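PDB 3EQZ: response regulator, which is of unknown specific function but carries a CheY-like receiver domain, the module through which response regulators take up signals in two-component systems. Local coordinates for residues N4-V9 with I49-L54; P25-V30 with T120-R125; A38-S43 with I62-H67; I78-Y83 with K108-E113. One frame throughout, in Å; residues are numbered along the deposited sequence.

Interaction 1. Residues N4-V9 with I49-L54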
loop_
_atom_site.group_PDB
_atom_site.type_symbol
_atom_site.label_atom_id
_atom_site.label_comp_id
_atom_site.label_asym_id
_atom_site.label_seq_id
_atom_site.Cartn_x
_atom_site.Cartn_y
_atom_site.Cartn_z
ATOM N N ASN B 4 -6.691 24.394 -22.694
ATOM C CA ASN B 4 -5.656 24.231 -21.663
ATOM C C ASN B 4 -4.348 23.741 -22.272
ATOM O O ASN B 4 -4.329 22.960 -23.247
ATOM C CB ASN B 4 -6.061 23.224 -20.570
ATOM C CG ASN B 4 -7.435 23.515 -19.941
ATOM O OD1 ASN B 4 -8.428 23.628 -20.649
ATOM N ND2 ASN B 4 -7.492 23.566 -18.606
ATOM N N ARG B 5 -3.238 24.180 -21.700
ATOM C CA ARG B 5 -1.976 23.564 -22.062
ATOM C C ARG B 5 -1.900 22.159 -21.420
ATOM O O ARG B 5 -2.249 21.995 -20.240
ATOM C CB ARG B 5 -0.799 24.447 -21.638
ATOM C CG ARG B 5 -0.830 25.894 -22.234
ATOM C CD ARG B 5 0.477 26.679 -21.912
ATOM N NE ARG B 5 0.710 26.760 -20.460
ATOM C CZ ARG B 5 1.769 27.356 -19.903
ATOM N NH1 ARG B 5 2.674 27.940 -20.679
ATOM N NH2 ARG B 5 1.935 27.383 -18.589
ATOM N N VAL B 6 -1.482 21.170 -22.201
ATOM C CA VAL B 6 -1.200 19.827 -21.677
ATOM C C VAL B 6 0.295 19.620 -21.872
ATOM O O VAL B 6 0.814 19.937 -22.939
ATOM C CB VAL B 6 -2.000 18.738 -22.399
ATOM C CG1 VAL B 6 -1.653 17.346 -21.849
ATOM C CG2 VAL B 6 -3.500 19.012 -22.268
ATOM N N PHE B 7 0.992 19.171 -20.840
ATOM C CA PHE B 7 2.424 18.853 -20.940
ATOM C C PHE B 7 2.578 17.382 -20.720
ATOM O O PHE B 7 2.158 16.873 -19.658
ATOM C CB PHE B 7 3.215 19.614 -19.875
ATOM C CG PHE B 7 3.154 21.114 -20.060
ATOM C CD1 PHE B 7 4.042 21.764 -20.923
ATOM C CD2 PHE B 7 2.201 21.878 -19.403
ATOM C CE1 PHE B 7 3.982 23.173 -21.132
ATOM C CE2 PHE B 7 2.137 23.301 -19.601
ATOM C CZ PHE B 7 3.022 23.938 -20.476
ATOM N N ILE B 8 3.150 16.705 -21.701
ATOM C CA ILE B 8 3.441 15.295 -21.610
ATOM C C ILE B 8 4.920 15.115 -21.251
ATOM O O ILE B 8 5.800 15.577 -21.994
ATOM C CB ILE B 8 3.195 14.556 -22.953
ATOM C CG1 ILE B 8 1.726 14.663 -23.330
ATOM C CG2 ILE B 8 3.646 13.050 -22.853
ATOM C CD1 ILE B 8 1.406 14.331 -24.788
ATOM N N VAL B 9 5.176 14.454 -20.119
ATOM C CA VAL B 9 6.542 14.252 -19.635
ATOM C C VAL B 9 6.862 12.736 -19.580
ATOM O O VAL B 9 6.340 11.979 -18.746
ATOM C CB VAL B 9 6.744 14.947 -18.284
ATOM C CG1 VAL B 9 8.217 14.977 -17.888
ATOM C CG2 VAL B 9 6.104 16.358 -18.325
ATOM N N ILE B 49 -2.472 21.011 -17.419
ATOM C CA ILE B 49 -2.618 19.583 -17.137
ATOM C C ILE B 49 -1.289 18.881 -17.467
ATOM O O ILE B 49 -0.740 19.054 -18.548
ATOM C CB ILE B 49 -3.676 18.969 -18.021
ATOM C CG1 ILE B 49 -5.048 19.596 -17.701
ATOM C CG2 ILE B 49 -3.706 17.447 -17.805
ATOM C CD1 ILE B 49 -5.998 19.589 -18.955
ATOM N N ILE B 50 -0.752 18.134 -16.523
ATOM C CA ILE B 50 0.546 17.478 -16.710
ATOM C C ILE B 50 0.289 15.979 -16.756
ATOM O O ILE B 50 -0.331 15.429 -15.830
ATOM C CB ILE B 50 1.494 17.755 -15.540
ATOM C CG1 ILE B 50 1.676 19.279 -15.366
ATOM C CG2 ILE B 50 2.812 16.984 -15.696
ATOM C CD1 ILE B 50 2.300 19.628 -13.994
ATOM N N ILE B 51 0.731 15.325 -17.818
ATOM C CA ILE B 51 0.684 13.868 -17.869
ATOM C C ILE B 51 2.092 13.391 -17.642
ATOM O O ILE B 51 2.987 13.663 -18.442
ATOM C CB ILE B 51 0.094 13.341 -19.192
ATOM C CG1 ILE B 51 -1.314 13.938 -19.434
ATOM C CG2 ILE B 51 0.134 11.807 -19.267
ATOM C CD1 ILE B 51 -1.906 13.554 -20.848
ATOM N N LEU B 52 2.292 12.700 -16.520
ATOM C CA LEU B 52 3.629 12.359 -16.059
ATOM C C LEU B 52 3.843 10.840 -16.054
ATOM O O LEU B 52 3.132 10.116 -15.319
ATOM C CB LEU B 52 3.890 12.931 -14.658
ATOM C CG LEU B 52 5.262 12.570 -13.985
ATOM C CD1 LEU B 52 6.493 13.014 -14.845
ATOM C CD2 LEU B 52 5.408 13.124 -12.534
ATOM N N ASP B 53 4.774 10.345 -16.887
ATOM C CA ASP B 53 5.144 8.936 -16.807
ATOM C C ASP B 53 6.137 8.818 -15.667
ATOM O O ASP B 53 7.021 9.636 -15.576
ATOM C CB ASP B 53 5.745 8.371 -18.125
ATOM C CG ASP B 53 5.970 6.820 -18.063
ATOM O OD1 ASP B 53 5.162 6.053 -18.663
ATOM O OD2 ASP B 53 6.913 6.360 -17.379
ATOM N N LEU B 54 5.982 7.815 -14.796
ATOM C CA LEU B 54 6.849 7.691 -13.637
ATOM C C LEU B 54 8.248 7.279 -14.056
ATOM O O LEU B 54 9.186 7.443 -13.310
ATOM C CB LEU B 54 6.322 6.653 -12.642
ATOM C CG LEU B 54 5.042 6.988 -11.881
ATOM C CD1 LEU B 54 4.763 5.850 -10.900
ATOM C CD2 LEU B 54 5.094 8.337 -11.177
#
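Ile49 and Val6 open the pairing of two neighbouring parallel strands. Ile49, paired with Val6, bonds through its N and O to the residues flanking Val6, Arg5 and Phe7, as in any parallel ladder. Ile49 N gives its hydrogen to Arg5 O at 3.0 Å, and Ile49 O takes Phe7 N at 2.9 Å, so this residue is held by both its backbone polar atoms. Its side chain lies on the same face as that of Val6. CG1 stands anti to the carbonyl carbon (chi1 -64°), and CD1 beyond it reaches Asn4 CB at 4.0 Å and, slightly farther off, Val6 CG2. Ile50 turns to the opposite face, with Phe7 and Val9. Its CG2 meets Val9 CG2 only loosely, and other side chains such as Leu44 and Leu77 pack on it. At Ile51 the ladder repeats: N to Phe7 O at 2.8 Å, then O from Val9 N. Ile51 CD1 lies 3.9 Å from Val6 CG1, the two side chains crossing at a slant. On this face Ile51 and Ile8 pack on helix 13-23. Leu52 lies on the other face, its CD1 touching both CB and CG1 of Val9 at 4.0 Å. Asp53 closes the ladder, its N bonded to Val9 O at 2.9 Å with an N-H...O angle of 170°. Its carboxylate turns away from strand 6-9, one oxygen meeting Lys108 NZ and the other Met55 N. Five straight bonds thus join strands 6-9 and 49-53 at the centre of the five-stranded parallel sheet, order 2-1-3-4-5, of the receiver fold, with Asp53 at the strand end where this family keeps its signature aspartate.

Interaction 2. Residues P25-V30 with T120-R125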
loop_
_atom_site.group_PDB
_atom_site.type_symbol
_atom_site.label_atom_id
_atom_site.label_comp_id
_atom_site.label_asym_id
_atom_site.label_seq_id
_atom_site.Cartn_x
_atom_site.Cartn_y
_atom_site.Cartn_z
ATOM N N PRO B 25 -5.975 15.614 -30.620
ATOM C CA PRO B 25 -7.304 15.931 -31.187
ATOM C C PRO B 25 -8.221 16.569 -30.167
ATOM O O PRO B 25 -9.233 17.181 -30.536
ATOM C CB PRO B 25 -7.857 14.539 -31.589
ATOM C CG PRO B 25 -6.628 13.763 -31.974
ATOM C CD PRO B 25 -5.597 14.212 -30.871
ATOM N N ILE B 26 -7.895 16.440 -28.886
ATOM C CA ILE B 26 -8.793 16.923 -27.854
ATOM C C ILE B 26 -8.289 18.239 -27.272
ATOM O O ILE B 26 -9.065 19.161 -27.084
ATOM C CB ILE B 26 -8.987 15.855 -26.704
ATOM C CG1 ILE B 26 -9.487 14.533 -27.317
ATOM C CG2 ILE B 26 -9.922 16.412 -25.636
ATOM C CD1 ILE B 26 -9.372 13.265 -26.476
ATOM N N PHE B 27 -6.995 18.311 -26.944
ATOM C CA PHE B 27 -6.415 19.549 -26.433
ATOM C C PHE B 27 -5.311 19.922 -27.401
ATOM O O PHE B 27 -4.214 19.373 -27.328
ATOM C CB PHE B 27 -5.762 19.353 -25.036
ATOM C CG PHE B 27 -6.736 19.153 -23.906
ATOM C CD1 PHE B 27 -7.118 20.216 -23.104
ATOM C CD2 PHE B 27 -7.265 17.888 -23.644
ATOM C CE1 PHE B 27 -8.032 20.038 -22.049
ATOM C CE2 PHE B 27 -8.178 17.699 -22.573
ATOM C CZ PHE B 27 -8.568 18.776 -21.778
ATOM N N GLY B 28 -5.564 20.861 -28.297
ATOM C CA GLY B 28 -4.618 21.112 -29.362
ATOM C C GLY B 28 -3.301 21.670 -28.880
ATOM O O GLY B 28 -2.293 21.453 -29.522
ATOM N N ASN B 29 -3.307 22.387 -27.754
ATOM C CA ASN B 29 -2.094 23.013 -27.194
ATOM C C ASN B 29 -1.289 22.044 -26.330
ATOM O O ASN B 29 -1.172 22.219 -25.119
ATOM C CB ASN B 29 -2.459 24.254 -26.347
ATOM C CG ASN B 29 -3.158 25.331 -27.173
ATOM O OD1 ASN B 29 -2.815 25.545 -28.365
ATOM N ND2 ASN B 29 -4.157 26.001 -26.570
ATOM N N VAL B 30 -0.744 21.021 -26.948
ATOM C CA VAL B 30 -0.102 19.977 -26.201
ATOM C C VAL B 30 1.366 19.984 -26.591
ATOM O O VAL B 30 1.725 20.156 -27.768
ATOM C CB VAL B 30 -0.760 18.620 -26.490
ATOM C CG1 VAL B 30 -0.688 18.278 -27.983
ATOM C CG2 VAL B 30 -0.114 17.505 -25.683
ATOM N N THR B 120 -11.692 13.639 -22.968
ATOM C CA THR B 120 -12.928 14.226 -23.470
ATOM C C THR B 120 -13.788 14.799 -22.340
ATOM O O THR B 120 -14.154 15.983 -22.394
ATOM C CB THR B 120 -13.690 13.229 -24.351
ATOM O OG1 THR B 120 -12.825 12.839 -25.426
ATOM C CG2 THR B 120 -15.014 13.829 -24.938
ATOM N N SER B 121 -14.088 14.025 -21.290
ATOM C CA SER B 121 -14.890 14.641 -20.212
ATOM C C SER B 121 -14.142 15.817 -19.546
ATOM O O SER B 121 -14.761 16.817 -19.128
ATOM C CB SER B 121 -15.313 13.625 -19.148
ATOM O OG SER B 121 -14.172 13.163 -18.436
ATOM N N LEU B 122 -12.818 15.703 -19.456
ATOM C CA LEU B 122 -12.011 16.728 -18.795
ATOM C C LEU B 122 -12.160 18.051 -19.550
ATOM O O LEU B 122 -12.368 19.125 -18.948
ATOM C CB LEU B 122 -10.540 16.277 -18.675
ATOM C CG LEU B 122 -9.592 17.207 -17.906
ATOM C CD1 LEU B 122 -10.106 17.460 -16.505
ATOM C CD2 LEU B 122 -8.116 16.676 -17.866
ATOM N N SER B 123 -12.097 17.947 -20.874
ATOM C CA SER B 123 -12.277 19.073 -21.773
ATOM C C SER B 123 -13.668 19.697 -21.627
ATOM O O SER B 123 -13.805 20.892 -21.520
ATOM C CB SER B 123 -12.142 18.572 -23.189
ATOM O OG SER B 123 -12.113 19.627 -24.107
ATOM N N ASN B 124 -14.693 18.860 -21.645
ATOM C CA ASN B 124 -16.064 19.318 -21.530
ATOM C C ASN B 124 -16.380 19.983 -20.180
ATOM O O ASN B 124 -17.300 20.789 -20.087
ATOM C CB ASN B 124 -17.020 18.138 -21.758
ATOM C CG ASN B 124 -16.955 17.611 -23.175
ATOM O OD1 ASN B 124 -16.469 18.291 -24.069
ATOM N ND2 ASN B 124 -17.438 16.392 -23.385
ATOM N N ARG B 125 -15.657 19.636 -19.121
ATOM C CA ARG B 125 -15.899 20.333 -17.866
ATOM C C ARG B 125 -14.967 21.534 -17.587
ATOM O O ARG B 125 -14.859 22.004 -16.436
ATOM C CB ARG B 125 -16.019 19.374 -16.671
ATOM C CG ARG B 125 -14.733 18.801 -16.126
ATOM C CD ARG B 125 -15.076 17.482 -15.434
ATOM N NE ARG B 125 -14.035 17.000 -14.531
ATOM C CZ ARG B 125 -13.035 17.732 -14.025
ATOM N NH1 ARG B 125 -12.924 19.026 -14.316
ATOM N NH2 ARG B 125 -12.134 17.161 -13.214
#
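Phe27 and Ser123 form the close part of a contact in which the C-terminal helix of the receiver fold, 112-124, leans on the loop that joins helix 13-23 to strand 30-33. Two side chains, Phe27 and Ile26, hold the loop to the helix by apolar contact, and the hydroxyls they meet are bonded elsewhere. Phe27 meets the helix with the far end of its ring. CZ stands 3.7 Å from Ser123 CA and 3.8 Å from Ser123 CB, while the carbonyl carbon of Leu122 lies at the ring edge, near its plane. CG of Phe27 is anti to its own carbonyl carbon (chi1 -72°), which starts the ring on its way to the helix. Val6 and Leu119 also pack on the ring, and Leu122 CG adds a looser apolar touch at 4.3 Å from Phe27 CZ. Ile26 points its CB at the helix and joins this packing through CG2, 3.9 Å from Ser123 CB. Ser123 OG is bonded to Ser2 N near the N-terminus.

The solvent side is thinner. Thr120, partly exposed, is met by a single methyl of Ile26, the two side chains crossing at about a right angle, and its hydroxyl is bonded to Thr116 O one turn earlier in the helix. Beyond Phe27 the loop leaves the helix through the exposed Gly28 and Asn29. On another part of this helix end, Ser121 and Arg125 pack against Glu113 of the second subunit. At the Thr120 end the closest approach is apolar carbon to oxygen, Ile26 CD1 to Thr120 OG1 at 3.6 Å.

Interaction 3. Residues A38-S43 with I62-H67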
loop_
_atom_site.group_PDB
_atom_site.type_symbol
_atom_site.label_atom_id
_atom_site.label_comp_id
_atom_site.label_asym_id
_atom_site.label_seq_id
_atom_site.Cartn_x
_atom_site.Cartn_y
_atom_site.Cartn_z
ATOM N N ALA B 38 14.181 19.683 -18.414
ATOM C CA ALA B 38 13.826 20.848 -19.193
ATOM C C ALA B 38 12.409 21.247 -18.829
ATOM O O ALA B 38 12.061 22.443 -18.734
ATOM C CB ALA B 38 13.925 20.525 -20.711
ATOM N N PHE B 39 11.567 20.235 -18.634
ATOM C CA PHE B 39 10.195 20.519 -18.242
ATOM C C PHE B 39 10.175 21.271 -16.923
ATOM O O PHE B 39 9.345 22.150 -16.712
ATOM C CB PHE B 39 9.386 19.235 -18.126
ATOM C CG PHE B 39 8.091 19.416 -17.371
ATOM C CD1 PHE B 39 6.989 20.001 -17.987
ATOM C CD2 PHE B 39 7.968 18.962 -16.076
ATOM C CE1 PHE B 39 5.784 20.163 -17.307
ATOM C CE2 PHE B 39 6.794 19.110 -15.386
ATOM C CZ PHE B 39 5.692 19.709 -16.010
ATOM N N LEU B 40 11.111 20.952 -16.050
ATOM C CA LEU B 40 11.113 21.537 -14.698
ATOM C C LEU B 40 11.502 23.015 -14.644
ATOM O O LEU B 40 11.438 23.637 -13.593
ATOM C CB LEU B 40 11.998 20.715 -13.762
ATOM C CG LEU B 40 11.437 19.335 -13.383
ATOM C CD1 LEU B 40 12.315 18.607 -12.393
ATOM C CD2 LEU B 40 10.006 19.496 -12.838
ATOM N N THR B 41 11.888 23.593 -15.770
ATOM C CA THR B 41 12.240 25.015 -15.776
ATOM C C THR B 41 10.967 25.821 -15.940
ATOM O O THR B 41 10.943 27.032 -15.663
ATOM C CB THR B 41 13.223 25.369 -16.945
ATOM O OG1 THR B 41 12.603 25.092 -18.209
ATOM C CG2 THR B 41 14.532 24.555 -16.839
ATOM N N LEU B 42 9.896 25.147 -16.375
ATOM C CA LEU B 42 8.624 25.833 -16.658
ATOM C C LEU B 42 7.871 26.167 -15.391
ATOM O O LEU B 42 7.958 25.448 -14.403
ATOM C CB LEU B 42 7.716 24.969 -17.532
ATOM C CG LEU B 42 8.214 24.641 -18.930
ATOM C CD1 LEU B 42 7.212 23.794 -19.645
ATOM C CD2 LEU B 42 8.457 25.956 -19.649
ATOM N N SER B 43 7.118 27.260 -15.406
ATOM C CA SER B 43 6.239 27.534 -14.252
ATOM C C SER B 43 4.777 27.367 -14.714
ATOM O O SER B 43 4.357 27.892 -15.729
ATOM C CB SER B 43 6.511 28.909 -13.577
ATOM O OG SER B 43 7.701 28.918 -12.758
ATOM N N ILE B 62 9.651 10.458 -9.873
ATOM C CA ILE B 62 9.659 10.932 -8.494
ATOM C C ILE B 62 10.276 12.309 -8.327
ATOM O O ILE B 62 9.789 13.127 -7.546
ATOM C CB ILE B 62 10.381 9.926 -7.576
ATOM C CG1 ILE B 62 9.778 8.543 -7.821
ATOM C CG2 ILE B 62 10.137 10.296 -6.119
ATOM C CD1 ILE B 62 8.242 8.570 -7.841
ATOM N N GLU B 63 11.348 12.596 -9.047
ATOM C CA GLU B 63 11.946 13.957 -8.981
ATOM C C GLU B 63 11.021 15.063 -9.509
ATOM O O GLU B 63 11.013 16.193 -9.015
ATOM C CB GLU B 63 13.268 14.003 -9.783
ATOM C CG GLU B 63 14.021 15.382 -9.651
ATOM C CD GLU B 63 14.031 15.930 -8.184
ATOM O OE1 GLU B 63 13.958 15.110 -7.242
ATOM O OE2 GLU B 63 14.091 17.171 -7.951
ATOM N N VAL B 64 10.251 14.772 -10.546
ATOM C CA VAL B 64 9.312 15.784 -11.036
ATOM C C VAL B 64 8.238 16.042 -9.963
ATOM O O VAL B 64 7.884 17.179 -9.698
ATOM C CB VAL B 64 8.696 15.299 -12.371
ATOM C CG1 VAL B 64 7.474 16.105 -12.786
ATOM C CG2 VAL B 64 9.794 15.280 -13.499
ATOM N N ILE B 65 7.735 14.969 -9.328
ATOM C CA ILE B 65 6.762 15.113 -8.239
ATOM C C ILE B 65 7.309 15.933 -7.091
ATOM O O ILE B 65 6.666 16.893 -6.641
ATOM C CB ILE B 65 6.288 13.716 -7.736
ATOM C CG1 ILE B 65 5.385 13.087 -8.793
ATOM C CG2 ILE B 65 5.570 13.833 -6.384
ATOM C CD1 ILE B 65 5.084 11.608 -8.518
ATOM N N ARG B 66 8.508 15.565 -6.618
ATOM C CA ARG B 66 9.227 16.360 -5.612
ATOM C C ARG B 66 9.363 17.839 -6.035
ATOM O O ARG B 66 9.049 18.732 -5.288
ATOM C CB ARG B 66 10.637 15.791 -5.343
ATOM C CG ARG B 66 11.184 16.299 -3.988
ATOM C CD ARG B 66 12.694 16.519 -3.908
ATOM N NE ARG B 66 13.207 17.232 -5.053
ATOM C CZ ARG B 66 13.246 18.555 -5.174
ATOM N NH1 ARG B 66 12.795 19.345 -4.197
ATOM N NH2 ARG B 66 13.715 19.092 -6.308
ATOM N N HIS B 67 9.854 18.094 -7.239
ATOM C CA HIS B 67 9.986 19.494 -7.675
ATOM C C HIS B 67 8.629 20.221 -7.690
ATOM O O HIS B 67 8.484 21.321 -7.167
ATOM C CB HIS B 67 10.630 19.546 -9.070
ATOM C CG HIS B 67 10.772 20.943 -9.607
ATOM N ND1 HIS B 67 11.936 21.682 -9.466
ATOM C CD2 HIS B 67 9.897 21.734 -10.276
ATOM C CE1 HIS B 67 11.766 22.874 -10.020
ATOM N NE2 HIS B 67 10.536 22.930 -10.518
#
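Within the receiver fold, the short helix 36-39 and the turn behind it rest against helix 60-70, and Leu40 lying over the imidazole of His67 carries most of that contact. It is a clear example of a CH-pi contact between an aliphatic chain and a histidine ring: Leu40 CB sits 4.1 Å from the ring centroid, just 6° off the normal. The two side chains run past one another in opposite directions, which brings Leu40 CD2 to 3.4 Å from His67 CD2, and Leu40 CD1 to 3.8 Å from His67 CB. His67 CG is anti to the backbone N (chi1 179°), which starts the ring outward from the helix, with one face toward Leu40 CB. Leu40 O and His67 NE2 are close, 3.3 Å, but the angle is too poor for a hydrogen bond. Deeper in, Phe39 crosses Val64 at about a right angle, with CE2 of the ring 4.0 Å from Val64 CG1. Thr41 OG1 bonds Ala38 O at 2.8 Å, the oxygen that also accepts from Thr41 N. Along helix 60-70, Arg66 grips Glu63 side-on with NE and NH2, a salt bridge at the boundary with the third subunit. Inward, Phe39 packs on Phe7, Val9 and Ile50, and Val64 on Leu52, so the contact sits over the face of the sheet formed by strands 6-9 and 49-53.

Interaction 4. Residues I78-Y83 with K108-E113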
loop_
_atom_site.group_PDB
_atom_site.type_symbol
_atom_site.label_atom_id
_atom_site.label_comp_id
_atom_site.label_asym_id
_atom_site.label_seq_id
_atom_site.Cartn_x
_atom_site.Cartn_y
_atom_site.Cartn_z
ATOM N N ILE B 78 -1.718 14.005 -13.968
ATOM C CA ILE B 78 -2.097 12.621 -14.311
ATOM C C ILE B 78 -0.831 11.773 -14.300
ATOM O O ILE B 78 0.172 12.189 -14.849
ATOM C CB ILE B 78 -2.726 12.528 -15.705
ATOM C CG1 ILE B 78 -4.058 13.288 -15.728
ATOM C CG2 ILE B 78 -2.878 11.092 -16.113
ATOM C CD1 ILE B 78 -4.562 13.769 -17.140
ATOM N N LEU B 79 -0.859 10.623 -13.619
ATOM C CA LEU B 79 0.310 9.807 -13.499
ATOM C C LEU B 79 0.146 8.536 -14.275
ATOM O O LEU B 79 -0.907 7.915 -14.250
ATOM C CB LEU B 79 0.604 9.461 -12.050
ATOM C CG LEU B 79 0.705 10.619 -11.078
ATOM C CD1 LEU B 79 0.770 10.019 -9.663
ATOM C CD2 LEU B 79 1.989 11.505 -11.379
ATOM N N ILE B 80 1.207 8.123 -14.944
ATOM C CA ILE B 80 1.141 6.929 -15.760
ATOM C C ILE B 80 2.269 6.000 -15.435
ATOM O O ILE B 80 3.384 6.457 -15.216
ATOM C CB ILE B 80 1.156 7.272 -17.240
ATOM C CG1 ILE B 80 -0.008 8.277 -17.523
ATOM C CG2 ILE B 80 0.978 5.935 -18.042
ATOM C CD1 ILE B 80 -0.361 8.458 -18.970
ATOM N N SER B 81 1.951 4.697 -15.350
ATOM C CA SER B 81 2.949 3.654 -15.024
ATOM C C SER B 81 2.311 2.271 -14.970
ATOM O O SER B 81 1.086 2.167 -14.874
ATOM C CB SER B 81 3.527 3.940 -13.620
ATOM O OG SER B 81 4.801 3.334 -13.476
ATOM N N GLY B 82 3.117 1.208 -14.942
ATOM C CA GLY B 82 2.605 -0.131 -14.478
ATOM C C GLY B 82 1.885 -0.153 -13.107
ATOM O O GLY B 82 2.292 0.525 -12.151
ATOM N N TYR B 83 0.795 -0.923 -12.978
ATOM C CA TYR B 83 0.177 -1.137 -11.634
ATOM C C TYR B 83 1.256 -1.599 -10.654
ATOM O O TYR B 83 1.320 -1.139 -9.514
ATOM C CB TYR B 83 -0.939 -2.201 -11.670
ATOM C CG TYR B 83 -1.611 -2.418 -10.326
ATOM C CD1 TYR B 83 -2.754 -1.707 -9.978
ATOM C CD2 TYR B 83 -1.092 -3.334 -9.400
ATOM C CE1 TYR B 83 -3.371 -1.897 -8.745
ATOM C CE2 TYR B 83 -1.693 -3.534 -8.160
ATOM C CZ TYR B 83 -2.835 -2.813 -7.839
ATOM O OH TYR B 83 -3.441 -3.003 -6.612
ATOM N N LYS B 108 0.108 1.231 -17.437
ATOM C CA LYS B 108 0.616 0.867 -18.716
ATOM C C LYS B 108 0.558 -0.672 -18.849
ATOM O O LYS B 108 0.519 -1.382 -17.833
ATOM C CB LYS B 108 2.034 1.368 -18.830
ATOM C CG LYS B 108 2.135 2.622 -19.607
ATOM C CD LYS B 108 3.326 3.385 -19.185
ATOM C CE LYS B 108 4.543 2.712 -19.632
ATOM N NZ LYS B 108 5.727 3.613 -19.522
ATOM N N PRO B 109 0.433 -1.178 -20.094
ATOM C CA PRO B 109 0.234 -0.312 -21.256
ATOM C C PRO B 109 -1.161 0.292 -21.239
ATOM O O PRO B 109 -2.147 -0.275 -20.729
ATOM C CB PRO B 109 0.382 -1.261 -22.466
ATOM C CG PRO B 109 -0.072 -2.577 -21.926
ATOM C CD PRO B 109 0.178 -2.592 -20.411
ATOM N N ILE B 110 -1.205 1.445 -21.850
ATOM C CA ILE B 110 -2.296 2.352 -21.711
ATOM C C ILE B 110 -3.551 1.848 -22.430
ATOM O O ILE B 110 -3.454 1.354 -23.539
ATOM C CB ILE B 110 -1.813 3.708 -22.304
ATOM C CG1 ILE B 110 -2.439 4.860 -21.557
ATOM C CG2 ILE B 110 -2.008 3.744 -23.776
ATOM C CD1 ILE B 110 -1.445 5.420 -20.568
ATOM N N ASN B 111 -4.711 1.960 -21.790
ATOM C CA ASN B 111 -5.984 1.718 -22.479
ATOM C C ASN B 111 -6.379 3.023 -23.166
ATOM O O ASN B 111 -6.784 3.992 -22.525
ATOM C CB ASN B 111 -7.076 1.207 -21.511
ATOM C CG ASN B 111 -8.375 0.910 -22.231
ATOM O OD1 ASN B 111 -8.821 1.688 -23.048
ATOM N ND2 ASN B 111 -8.973 -0.222 -21.945
ATOM N N THR B 112 -6.191 3.088 -24.467
ATOM C CA THR B 112 -6.341 4.371 -25.150
ATOM C C THR B 112 -7.808 4.789 -25.187
ATOM O O THR B 112 -8.124 5.977 -25.169
ATOM C CB THR B 112 -5.792 4.295 -26.598
ATOM O OG1 THR B 112 -6.520 3.274 -27.271
ATOM C CG2 THR B 112 -4.311 3.884 -26.605
ATOM N N GLU B 113 -8.710 3.807 -25.225
ATOM C CA GLU B 113 -10.141 4.117 -25.130
ATOM C C GLU B 113 -10.442 4.872 -23.834
ATOM O O GLU B 113 -11.094 5.927 -23.871
ATOM C CB GLU B 113 -11.012 2.827 -25.242
ATOM C CG GLU B 113 -12.526 3.030 -25.209
ATOM C CD GLU B 113 -13.357 1.698 -25.242
ATOM O OE1 GLU B 113 -12.808 0.593 -25.046
ATOM O OE2 GLU B 113 -14.583 1.781 -25.474
HETATM O O HOH W 1 -0.326 -2.661 -15.151
#
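Lys108 N bonds Ser81 O at 2.9 Å where the backbones come closest, Gly82 CA lying 4.8 Å from Lys108 CA, although the position of that oxygen is less certain because another atom crowds it. The site is the C-terminal edge of the parallel sheet in the receiver fold, where strand 76-81 ends beside the loop leading into helix 112-124. The peptide bond between Lys108 and Pro109 is cis, a feature widely shared by CheY-like receivers, and it lets the chain turn sharply just after the lysine. Water 1 joins the segments a little farther along, accepting from Tyr83 N and donating to Lys108 O.

Ile80 carries the side-chain contact, pointing its CB toward the loop. The aliphatic part of Lys108 crosses it at about a right angle, CD resting 3.6 Å from Ile80 CG2. The lysine chain bends at chi3 (71°), and its NZ ends beyond the segments in a salt bridge with Asp53 OD1. In this family the lysine before the proline is a signature residue of the acidic site, and Lys108 matches that position. Ile110, two residues on, also crosses Ile80 at about a right angle. Its side chain is strained, with CG2 in the crowded position between the backbone N and the carbonyl carbon, and it is this conformer that carries CD1 to the strand. Leu19 packs on Ile80 and Leu18 on Ile110, both from helix 13-23. The Ile110 CD1 methyl touches both branches of Ile80, 3.5 Å from CG2 and 3.6 Å from CD1.

Interaction 1 is the hub, and each of the others touches it. Asp53 OD1 meets Lys108 NZ at 2.6 Å, a salt bridge that ties interaction 1 to interaction 4 at the edge where receiver domains keep their acidic site. On the opposite end of the strands, Ile49 CD1 lies 3.7 Å from Phe27 CE1, leading into interaction 2. Over one sheet face, Phe7 CB stands 3.7 Å from Phe39 CE1, which joins interaction 3. Interactions 2 and 3 lie on opposite sides of the chain's centre, about 23 Å between centres, with no touch. Interactions 2 and 4 share helix 112-124, and both reach the second subunit.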